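Local coordinates for S-adenosylmethionine:tRNA ribosyltransferase-isomerase (Thermotoga maritima, PDB 1VKY), which probably transfers the ribose moiety of S-adenosylmethionine to preQ1-modified tRNA and isomerises it to epoxyqueuosine, a step of queuosine biosynthesis, at residues B[103-108]-B[138-143]; B[91-96]-B[233-238]; B[301-306]-B[333-338]. All blocks are in the same frame, centred on the assembly; numbering follows the deposited sequence.

In the fold
Interactions 1 and 2 lie on one side of the chain's centre and interaction 3 on the other. Both segments of interaction 1 lie, along the chain, between those of interaction 2, and the two centres are 11 Å apart. They touch directly: strands 89-97 and 102-108 are neighbours in the six-stranded antiparallel sheet, and Arg108 NH1 makes a salt bridge of 2.7 Å to Glu233 OE2. Interaction 2 joins that sheet to the nine-stranded mixed sheet, to which strand 298-302 of interaction 3 also belongs. The centres of interactions 2 and 3 are 31 Å apart. Residues 301-302 of interaction 3 bind an unidentified ligand, probably from the crystallisation liquor.

Interaction 1 of 3, residues B[103-108]-B[138-143]; sequences WKCLVR and RILKFQ
Cys105 and Leu140 make the closest side-chain contact between segments 103-108 and 138-143. Cys105 SG lies 3.6 Å from Leu140 CD2, and the same methyl also meets Cys105 CB. Val107 adds its CG2 branch from further along the strand. Its CG1 is anti to the backbone N (chi1 172°), which leaves CG2 to meet Arg138 CB at 3.8 Å and to reach Leu140 CD2. The Val107 and Arg138 side chains cross at about a right angle. Beyond its CB and CG, Arg138 leads away, and its NE bonds to Val113 O. Trp103 and Phe142 meet more loosely, CD1 to CE1 at 4.1 Å, and Trp103 NE1 is held by Asp147.

Against this tight Cys105-Leu140-Val107 packing, the face with Lys104 and Ile139 is thinner. The two side chains lie side by side and point the same way. A single carbon pair meets, Lys104 CG to Ile139 CG1 at 4.0 Å, and Ile139 is partly exposed. The lysine chain then bends at its last two torsions. NZ forms a salt bridge with Asp135 and a hydrogen bond with Thr137 OG1.

Four backbone hydrogen bonds join the strands. Trp103-Leu140 and Cys105-Arg138 are hydrogen-bonded pairs, and Lys104-Ile139 between them is non-hydrogen-bonded. The pairing is limited to these three, and with the segment axes at 120° the strands diverge strongly beyond it. They are neighbouring inner strands of the six-stranded antiparallel sheet.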
loop_
_atom_site.group_PDB
_atom_site.type_symbol
_atom_site.label_atom_id
_atom_site.label_comp_id
_atom_site.label_asym_id
_atom_site.label_seq_id
_atom_site.Cartn_x
_atom_site.Cartn_y
_atom_site.Cartn_z
ATOM N N TRP B 103 -32.610 9.114 3.536
ATOM C CA TRP B 103 -31.251 9.301 3.998
ATOM C C TRP B 103 -31.125 10.372 5.068
ATOM O O TRP B 103 -31.771 11.422 4.977
ATOM C CB TRP B 103 -30.396 9.751 2.803
ATOM C CG TRP B 103 -30.164 8.692 1.800
ATOM C CD1 TRP B 103 -31.058 8.221 0.860
ATOM C CD2 TRP B 103 -28.967 7.957 1.615
ATOM N NE1 TRP B 103 -30.474 7.233 0.114
ATOM C CE2 TRP B 103 -29.192 7.045 0.557
ATOM C CE3 TRP B 103 -27.720 7.967 2.237
ATOM C CZ2 TRP B 103 -28.212 6.173 0.104
ATOM C CZ3 TRP B 103 -26.747 7.116 1.777
ATOM C CH2 TRP B 103 -27.008 6.222 0.721
ATOM N N LYS B 104 -30.265 10.117 6.062
ATOM C CA LYS B 104 -29.773 11.148 6.938
ATOM C C LYS B 104 -28.747 11.905 6.154
ATOM O O LYS B 104 -27.836 11.305 5.596
ATOM C CB LYS B 104 -29.097 10.582 8.187
ATOM C CG LYS B 104 -30.064 9.993 9.163
ATOM C CD LYS B 104 -29.359 9.218 10.261
ATOM C CE LYS B 104 -28.459 10.075 11.106
ATOM N NZ LYS B 104 -29.242 10.803 12.099
ATOM N N CYS B 105 -28.899 13.220 6.137
ATOM C CA CYS B 105 -28.095 14.103 5.305
ATOM C C CYS B 105 -27.574 15.265 6.109
ATOM O O CYS B 105 -28.185 15.711 7.073
ATOM C CB CYS B 105 -28.947 14.665 4.162
ATOM S SG CYS B 105 -29.552 13.391 3.032
ATOM N N LEU B 106 -26.447 15.786 5.652
ATOM C CA LEU B 106 -25.926 17.040 6.147
ATOM C C LEU B 106 -26.446 18.093 5.182
ATOM O O LEU B 106 -26.215 17.987 3.983
ATOM C CB LEU B 106 -24.383 16.977 6.159
ATOM C CG LEU B 106 -23.724 17.452 7.421
ATOM C CD1 LEU B 106 -23.828 18.971 7.451
ATOM C CD2 LEU B 106 -24.357 16.832 8.650
ATOM N N VAL B 107 -27.187 19.070 5.691
ATOM C CA VAL B 107 -27.809 20.081 4.855
ATOM C C VAL B 107 -27.245 21.438 5.281
ATOM O O VAL B 107 -27.298 21.780 6.461
ATOM C CB VAL B 107 -29.336 20.041 4.997
ATOM C CG1 VAL B 107 -29.960 21.197 4.292
ATOM C CG2 VAL B 107 -29.880 18.729 4.439
ATOM N N ARG B 108 -26.716 22.196 4.317
ATOM C CA ARG B 108 -26.068 23.486 4.581
ATOM C C ARG B 108 -26.508 24.505 3.529
ATOM O O ARG B 108 -26.286 24.275 2.342
ATOM C CB ARG B 108 -24.539 23.321 4.554
ATOM C CG ARG B 108 -24.032 22.297 5.577
ATOM C CD ARG B 108 -22.522 22.129 5.700
ATOM N NE ARG B 108 -21.896 21.630 4.481
ATOM C CZ ARG B 108 -20.606 21.330 4.375
ATOM N NH1 ARG B 108 -19.799 21.471 5.420
ATOM N NH2 ARG B 108 -20.117 20.891 3.223
ATOM N N ARG B 138 -30.491 16.017 8.773
ATOM C CA ARG B 138 -31.860 16.118 8.301
ATOM C C ARG B 138 -32.187 14.777 7.692
ATOM O O ARG B 138 -31.381 14.223 6.962
ATOM C CB ARG B 138 -31.960 17.194 7.221
ATOM C CG ARG B 138 -32.375 18.578 7.720
ATOM C CD ARG B 138 -31.822 18.912 9.026
ATOM N NE ARG B 138 -32.028 20.283 9.443
ATOM C CZ ARG B 138 -31.360 20.797 10.460
ATOM N NH1 ARG B 138 -30.503 20.041 11.140
ATOM N NH2 ARG B 138 -31.540 22.057 10.813
ATOM N N ILE B 139 -33.353 14.240 8.017
ATOM C CA ILE B 139 -33.814 13.035 7.376
ATOM C C ILE B 139 -34.607 13.481 6.176
ATOM O O ILE B 139 -35.600 14.176 6.303
ATOM C CB ILE B 139 -34.650 12.175 8.340
ATOM C CG1 ILE B 139 -33.761 11.616 9.468
ATOM C CG2 ILE B 139 -35.232 11.017 7.590
ATOM C CD1 ILE B 139 -33.438 12.589 10.528
ATOM N N LEU B 140 -34.159 13.068 5.004
ATOM C CA LEU B 140 -34.777 13.481 3.757
ATOM C C LEU B 140 -35.347 12.281 3.031
ATOM O O LEU B 140 -34.683 11.266 2.871
ATOM C CB LEU B 140 -33.733 14.137 2.861
ATOM C CG LEU B 140 -33.492 15.652 2.896
ATOM C CD1 LEU B 140 -33.732 16.339 4.181
ATOM C CD2 LEU B 140 -32.105 15.887 2.459
ATOM N N LYS B 141 -36.591 12.414 2.587
ATOM C CA LYS B 141 -37.217 11.432 1.698
ATOM C C LYS B 141 -37.194 11.995 0.270
ATOM O O LYS B 141 -37.774 13.051 -0.001
ATOM C CB LYS B 141 -38.654 11.123 2.146
ATOM C CG LYS B 141 -39.378 10.124 1.266
ATOM C CD LYS B 141 -40.763 9.678 1.826
ATOM C CE LYS B 141 -41.898 10.646 1.514
ATOM N NZ LYS B 141 -42.379 10.628 0.109
ATOM N N PHE B 142 -36.496 11.303 -0.624
ATOM C CA PHE B 142 -36.380 11.721 -2.030
ATOM C C PHE B 142 -37.616 11.333 -2.822
ATOM O O PHE B 142 -38.306 10.387 -2.465
ATOM C CB PHE B 142 -35.100 11.147 -2.634
ATOM C CG PHE B 142 -33.877 11.808 -2.105
ATOM C CD1 PHE B 142 -33.268 11.348 -0.964
ATOM C CD2 PHE B 142 -33.396 12.964 -2.697
ATOM C CE1 PHE B 142 -32.163 11.987 -0.463
ATOM C CE2 PHE B 142 -32.265 13.600 -2.193
ATOM C CZ PHE B 142 -31.665 13.114 -1.093
ATOM N N GLN B 143 -37.924 12.112 -3.857
ATOM C CA GLN B 143 -39.068 11.838 -4.733
ATOM C C GLN B 143 -38.498 11.857 -6.155
ATOM O O GLN B 143 -38.072 12.918 -6.610
ATOM C CB GLN B 143 -40.139 12.899 -4.535
ATOM C CG GLN B 143 -41.474 12.602 -5.237
ATOM C CD GLN B 143 -42.628 13.369 -4.610
ATOM O OE1 GLN B 143 -43.346 14.098 -5.304
ATOM N NE2 GLN B 143 -42.799 13.219 -3.289
#

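Interaction 2 of 3, residues B[91-96]-B[233-238]; sequences EILLIE and EEFYQV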
loop_
_atom_site.group_PDB
_atom_site.type_symbol
_atom_site.label_atom_id
_atom_site.label_comp_id
_atom_site.label_asym_id
_atom_site.label_seq_id
_atom_site.Cartn_x
_atom_site.Cartn_y
_atom_site.Cartn_z
ATOM N N GLU B 91 -27.033 22.931 0.045
ATOM C CA GLU B 91 -26.200 21.776 -0.228
ATOM C C GLU B 91 -26.681 20.599 0.629
ATOM O O GLU B 91 -27.038 20.764 1.798
ATOM C CB GLU B 91 -24.733 22.090 0.070
ATOM C CG GLU B 91 -23.777 20.957 -0.237
ATOM C CD GLU B 91 -22.395 21.189 0.347
ATOM O OE1 GLU B 91 -22.257 22.026 1.271
ATOM O OE2 GLU B 91 -21.440 20.533 -0.116
ATOM N N ILE B 92 -26.694 19.420 0.022
ATOM C CA ILE B 92 -27.128 18.193 0.678
ATOM C C ILE B 92 -26.024 17.163 0.521
ATOM O O ILE B 92 -25.609 16.871 -0.607
ATOM C CB ILE B 92 -28.419 17.648 0.018
ATOM C CG1 ILE B 92 -29.544 18.671 0.101
ATOM C CG2 ILE B 92 -28.820 16.330 0.657
ATOM C CD1 ILE B 92 -30.675 18.400 -0.878
ATOM N N LEU B 93 -25.541 16.634 1.644
ATOM C CA LEU B 93 -24.562 15.536 1.651
ATOM C C LEU B 93 -25.183 14.305 2.289
ATOM O O LEU B 93 -25.588 14.369 3.445
ATOM C CB LEU B 93 -23.335 15.934 2.485
ATOM C CG LEU B 93 -22.633 17.205 2.071
ATOM C CD1 LEU B 93 -21.632 17.601 3.126
ATOM C CD2 LEU B 93 -21.934 16.973 0.733
ATOM N N LEU B 94 -25.195 13.189 1.559
ATOM C CA LEU B 94 -25.739 11.941 2.039
ATOM C C LEU B 94 -24.766 11.299 3.024
ATOM O O LEU B 94 -23.583 11.177 2.725
ATOM C CB LEU B 94 -26.016 10.980 0.872
ATOM C CG LEU B 94 -27.417 10.998 0.248
ATOM C CD1 LEU B 94 -27.829 12.357 -0.261
ATOM C CD2 LEU B 94 -27.501 9.951 -0.865
ATOM N N ILE B 95 -25.287 10.926 4.194
ATOM C CA ILE B 95 -24.490 10.413 5.318
ATOM C C ILE B 95 -24.914 8.976 5.594
ATOM O O ILE B 95 -24.096 8.081 5.631
ATOM C CB ILE B 95 -24.705 11.313 6.593
ATOM C CG1 ILE B 95 -24.193 12.755 6.365
ATOM C CG2 ILE B 95 -24.118 10.701 7.819
ATOM C CD1 ILE B 95 -22.738 12.895 5.934
ATOM N N GLU B 96 -26.199 8.736 5.795
ATOM C CA GLU B 96 -26.624 7.413 6.174
ATOM C C GLU B 96 -27.979 7.031 5.606
ATOM O O GLU B 96 -28.965 7.707 5.807
ATOM C CB GLU B 96 -26.635 7.295 7.707
ATOM C CG GLU B 96 -26.889 5.884 8.190
ATOM C CD GLU B 96 -27.141 5.783 9.673
ATOM O OE1 GLU B 96 -26.998 6.795 10.398
ATOM O OE2 GLU B 96 -27.475 4.660 10.117
ATOM N N GLU B 233 -12.739 17.924 3.577
ATOM C CA GLU B 233 -14.038 17.647 4.244
ATOM C C GLU B 233 -14.256 16.196 4.709
ATOM O O GLU B 233 -14.404 15.266 3.930
ATOM C CB GLU B 233 -15.239 18.152 3.456
ATOM C CG GLU B 233 -15.481 19.632 3.687
ATOM C CD GLU B 233 -16.944 19.991 3.683
ATOM O OE1 GLU B 233 -17.677 19.495 2.793
ATOM O OE2 GLU B 233 -17.348 20.784 4.562
ATOM N N GLU B 234 -14.254 16.049 6.026
ATOM C CA GLU B 234 -14.433 14.778 6.688
ATOM C C GLU B 234 -15.330 15.010 7.879
ATOM O O GLU B 234 -15.143 15.951 8.647
ATOM C CB GLU B 234 -13.089 14.222 7.127
ATOM C CG GLU B 234 -12.250 13.725 5.963
ATOM C CD GLU B 234 -10.826 13.342 6.358
ATOM O OE1 GLU B 234 -10.438 13.635 7.520
ATOM O OE2 GLU B 234 -10.099 12.758 5.499
ATOM N N PHE B 235 -16.347 14.173 8.008
ATOM C CA PHE B 235 -17.274 14.293 9.093
ATOM C C PHE B 235 -17.213 12.995 9.852
ATOM O O PHE B 235 -17.265 11.911 9.252
ATOM C CB PHE B 235 -18.707 14.545 8.589
ATOM C CG PHE B 235 -18.845 15.773 7.743
ATOM C CD1 PHE B 235 -18.630 15.702 6.373
ATOM C CD2 PHE B 235 -19.163 16.973 8.300
ATOM C CE1 PHE B 235 -18.738 16.818 5.585
ATOM C CE2 PHE B 235 -19.282 18.100 7.524
ATOM C CZ PHE B 235 -19.076 18.026 6.162
ATOM N N TYR B 236 -17.081 13.084 11.168
ATOM C CA TYR B 236 -17.177 11.874 11.976
ATOM C C TYR B 236 -18.629 11.626 12.278
ATOM O O TYR B 236 -19.452 12.553 12.316
ATOM C CB TYR B 236 -16.373 11.978 13.286
ATOM C CG TYR B 236 -16.897 13.016 14.240
ATOM C CD1 TYR B 236 -18.014 12.746 15.064
ATOM C CD2 TYR B 236 -16.324 14.275 14.314
ATOM C CE1 TYR B 236 -18.483 13.686 15.933
ATOM C CE2 TYR B 236 -16.793 15.205 15.213
ATOM C CZ TYR B 236 -17.855 14.911 16.009
ATOM O OH TYR B 236 -18.349 15.873 16.847
ATOM N N GLN B 237 -18.950 10.367 12.514
ATOM C CA GLN B 237 -20.263 10.008 13.041
ATOM C C GLN B 237 -20.093 8.962 14.125
ATOM O O GLN B 237 -19.367 8.000 13.940
ATOM C CB GLN B 237 -21.142 9.426 11.913
ATOM C CG GLN B 237 -22.573 9.051 12.360
ATOM C CD GLN B 237 -23.381 8.349 11.287
ATOM O OE1 GLN B 237 -22.826 7.931 10.277
ATOM N NE2 GLN B 237 -24.687 8.198 11.525
ATOM N N VAL B 238 -20.766 9.164 15.248
ATOM C CA VAL B 238 -20.875 8.204 16.330
ATOM C C VAL B 238 -22.349 7.934 16.506
ATOM O O VAL B 238 -23.095 8.726 17.086
ATOM C CB VAL B 238 -20.297 8.722 17.674
ATOM C CG1 VAL B 238 -20.246 7.583 18.710
ATOM C CG2 VAL B 238 -18.897 9.266 17.468
#
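Leu93 sets its CD1 methyl against the outer ring carbons of Phe235, 3.9 Å from CE1 and 4.0 Å from CZ. The two side chains cross at about a right angle. Ile95, two residues on, also faces the other segment. Its CG2 methyl lies 3.9 Å from Gln237 OE1, and the two side chains run past each other in opposite directions.

Gln237 makes the polar link. Its CG is anti to the backbone N (chi1 -178°) and the chain stays extended. NE2 donates to Glu96 OE1 at 2.9 Å, with 150° at the hydrogen. The oxygen lies in the amide plane, but the amide nitrogen stands above the carboxylate plane. Gln237 OE1 is bonded to His212, so both ends of the amide are held. An alanine here would probably leave Glu96 OE1 and His212 NE2 without this amide and open a gap beside Ile95 CG2.

A classic beta bulge sets Ile95 and Glu96 together opposite Lys104 of the neighbouring strand 102-108, and both side chains start out toward 233-238. The axes of the two short segments come no closer than 9.8 Å and are inclined at 27°. The arrangement is side-chain packing between strands of two different beta sheets, the six-stranded antiparallel sheet and the nine-stranded mixed one.

Interaction 3 of 3, residues B[301-306]-B[333-338]; sequences TNFHLP and RRYRFF
Phe338 N bonds directly to Phe303 O at 2.9 Å. Beside this bond a water accepts a hydrogen bond from Phe303 N at 3.0 Å. The same water lies 2.7 Å from Phe338 O, with geometry that suits a hydrogen bond.

The Phe303 ring packs against two other aromatic rings. Its edge is turned toward the face of Phe337, with the planes at 55°. Phe303 CB comes close as well, 3.5 Å from Phe337 CD2. Tyr335 meets the Phe303 ring obliquely, and its CD2 lies 3.7 Å from Phe303 CE1. The hydroxyl of Tyr335 is bonded to His52. Phe338 goes another way: its CG is anti to the backbone N (chi1 -156°), and its CE1 lies 3.5 Å from Leu305 CD1. Within 301-306, His304 NE2 donates to Thr301 OG1, nearly in the plane of its ring.

The second subunit packs on this region through its Ile27 on Leu305 and its Gln29 on Phe338. Within the chain, the aromatic cluster lies against Ala330 of helix 320-332, with Met41 of strand 39-44 touching Phe303 and Tyr335. The contact joins the end region of strand 298-302 to the loop that leads from helix 320-332 into strand 343-346.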
loop_
_atom_site.group_PDB
_atom_site.type_symbol
_atom_site.label_atom_id
_atom_site.label_comp_id
_atom_site.label_asym_id
_atom_site.label_seq_id
_atom_site.Cartn_x
_atom_site.Cartn_y
_atom_site.Cartn_z
ATOM N N THR B 301 -2.895 0.447 17.466
ATOM C CA THR B 301 -2.449 1.353 16.435
ATOM C C THR B 301 -1.170 0.849 15.743
ATOM O O THR B 301 -0.483 -0.024 16.242
ATOM C CB THR B 301 -2.226 2.731 17.059
ATOM O OG1 THR B 301 -1.910 3.695 16.032
ATOM C CG2 THR B 301 -1.024 2.728 17.993
ATOM N N ASN B 302 -0.863 1.428 14.585
ATOM C CA ASN B 302 0.373 1.091 13.861
ATOM C C ASN B 302 1.562 1.799 14.448
ATOM O O ASN B 302 1.441 2.564 15.404
ATOM C CB ASN B 302 0.219 1.421 12.358
ATOM C CG ASN B 302 -0.857 0.560 11.655
ATOM O OD1 ASN B 302 -1.142 -0.573 12.053
ATOM N ND2 ASN B 302 -1.451 1.122 10.610
ATOM N N PHE B 303 2.742 1.467 13.915
ATOM C CA PHE B 303 3.980 2.193 14.196
ATOM C C PHE B 303 4.093 3.389 13.259
ATOM O O PHE B 303 4.094 3.221 12.046
ATOM C CB PHE B 303 5.170 1.258 14.061
ATOM C CG PHE B 303 5.348 0.373 15.236
ATOM C CD1 PHE B 303 4.728 -0.820 15.310
ATOM C CD2 PHE B 303 6.127 0.788 16.302
ATOM C CE1 PHE B 303 4.914 -1.647 16.416
ATOM C CE2 PHE B 303 6.297 0.013 17.404
ATOM C CZ PHE B 303 5.696 -1.223 17.465
ATOM N N HIS B 304 4.181 4.593 13.827
ATOM C CA HIS B 304 4.087 5.817 13.047
ATOM C C HIS B 304 5.467 6.360 12.734
ATOM O O HIS B 304 6.430 5.959 13.333
ATOM C CB HIS B 304 3.215 6.828 13.776
ATOM C CG HIS B 304 1.873 6.263 14.185
ATOM N ND1 HIS B 304 0.912 5.908 13.264
ATOM C CD2 HIS B 304 1.378 5.908 15.397
ATOM C CE1 HIS B 304 -0.135 5.394 13.892
ATOM N NE2 HIS B 304 0.122 5.384 15.188
ATOM N N LEU B 305 5.549 7.290 11.788
ATOM C CA LEU B 305 6.826 7.761 11.298
ATOM C C LEU B 305 7.407 8.832 12.220
ATOM O O LEU B 305 6.638 9.544 12.926
ATOM C CB LEU B 305 6.607 8.308 9.870
ATOM C CG LEU B 305 6.058 7.326 8.801
ATOM C CD1 LEU B 305 5.603 8.055 7.528
ATOM C CD2 LEU B 305 7.135 6.289 8.474
ATOM N N PRO B 306 8.739 8.989 12.189
ATOM C CA PRO B 306 9.401 10.073 12.885
ATOM C C PRO B 306 8.726 11.393 12.642
ATOM O O PRO B 306 8.309 11.711 11.512
ATOM C CB PRO B 306 10.822 10.084 12.281
ATOM C CG PRO B 306 11.066 8.672 11.833
ATOM C CD PRO B 306 9.711 8.147 11.451
ATOM N N ARG B 333 14.600 -4.364 17.252
ATOM C CA ARG B 333 14.104 -5.700 16.951
ATOM C C ARG B 333 13.567 -5.887 15.551
ATOM O O ARG B 333 13.040 -6.962 15.233
ATOM C CB ARG B 333 12.996 -6.061 17.948
ATOM C CG ARG B 333 13.525 -6.247 19.317
ATOM C CD ARG B 333 12.445 -6.470 20.333
ATOM N NE ARG B 333 12.985 -6.683 21.683
ATOM C CZ ARG B 333 12.959 -7.843 22.326
ATOM N NH1 ARG B 333 12.478 -8.948 21.740
ATOM N NH2 ARG B 333 13.430 -7.906 23.565
ATOM N N ARG B 334 13.642 -4.841 14.727
ATOM C CA ARG B 334 13.343 -4.941 13.301
ATOM C C ARG B 334 11.847 -5.129 13.059
ATOM O O ARG B 334 11.410 -5.820 12.128
ATOM C CB ARG B 334 14.200 -6.063 12.652
ATOM C CG ARG B 334 15.716 -5.961 12.934
ATOM C CD ARG B 334 16.418 -4.790 12.282
ATOM N NE ARG B 334 16.388 -4.884 10.826
ATOM C CZ ARG B 334 16.783 -3.923 9.981
ATOM N NH1 ARG B 334 17.259 -2.762 10.415
ATOM N NH2 ARG B 334 16.690 -4.125 8.680
ATOM N N TYR B 335 11.021 -4.482 13.879
ATOM C CA TYR B 335 9.591 -4.442 13.576
ATOM C C TYR B 335 9.416 -3.743 12.230
ATOM O O TYR B 335 10.258 -2.913 11.817
ATOM C CB TYR B 335 8.804 -3.635 14.639
ATOM C CG TYR B 335 8.414 -4.401 15.873
ATOM C CD1 TYR B 335 9.372 -4.892 16.748
ATOM C CD2 TYR B 335 7.059 -4.632 16.179
ATOM C CE1 TYR B 335 8.997 -5.596 17.922
ATOM C CE2 TYR B 335 6.679 -5.319 17.340
ATOM C CZ TYR B 335 7.648 -5.808 18.204
ATOM O OH TYR B 335 7.217 -6.483 19.364
ATOM N N ARG B 336 8.275 -3.982 11.616
ATOM C CA ARG B 336 7.891 -3.250 10.426
ATOM C C ARG B 336 6.925 -2.119 10.757
ATOM O O ARG B 336 6.023 -2.275 11.618
ATOM C CB ARG B 336 7.252 -4.183 9.427
ATOM C CG ARG B 336 8.154 -5.326 8.941
ATOM C CD ARG B 336 7.366 -6.390 8.180
ATOM N NE ARG B 336 6.139 -6.720 8.913
ATOM C CZ ARG B 336 4.879 -6.582 8.477
ATOM N NH1 ARG B 336 4.597 -6.141 7.232
ATOM N NH2 ARG B 336 3.882 -6.909 9.319
ATOM N N PHE B 337 7.117 -1.001 10.048
ATOM C CA PHE B 337 6.489 0.276 10.351
ATOM C C PHE B 337 5.535 0.735 9.260
ATOM O O PHE B 337 5.564 0.269 8.119
ATOM C CB PHE B 337 7.554 1.343 10.548
ATOM C CG PHE B 337 8.326 1.197 11.817
ATOM C CD1 PHE B 337 9.176 0.140 12.003
ATOM C CD2 PHE B 337 8.262 2.168 12.783
ATOM C CE1 PHE B 337 9.892 0.014 13.153
ATOM C CE2 PHE B 337 8.987 2.041 13.960
ATOM C CZ PHE B 337 9.788 0.969 14.137
ATOM N N PHE B 338 4.679 1.660 9.651
ATOM C CA PHE B 338 3.742 2.326 8.773
ATOM C C PHE B 338 2.564 1.441 8.465
ATOM O O PHE B 338 2.289 0.482 9.182
ATOM C CB PHE B 338 4.497 2.913 7.541
ATOM C CG PHE B 338 3.814 4.048 6.866
ATOM C CD1 PHE B 338 3.340 5.127 7.583
ATOM C CD2 PHE B 338 3.612 4.029 5.498
ATOM C CE1 PHE B 338 2.712 6.166 6.942
ATOM C CE2 PHE B 338 2.984 5.080 4.860
ATOM C CZ PHE B 338 2.544 6.137 5.568
HETATM O O HOH W 1 3.120 -0.336 11.600
#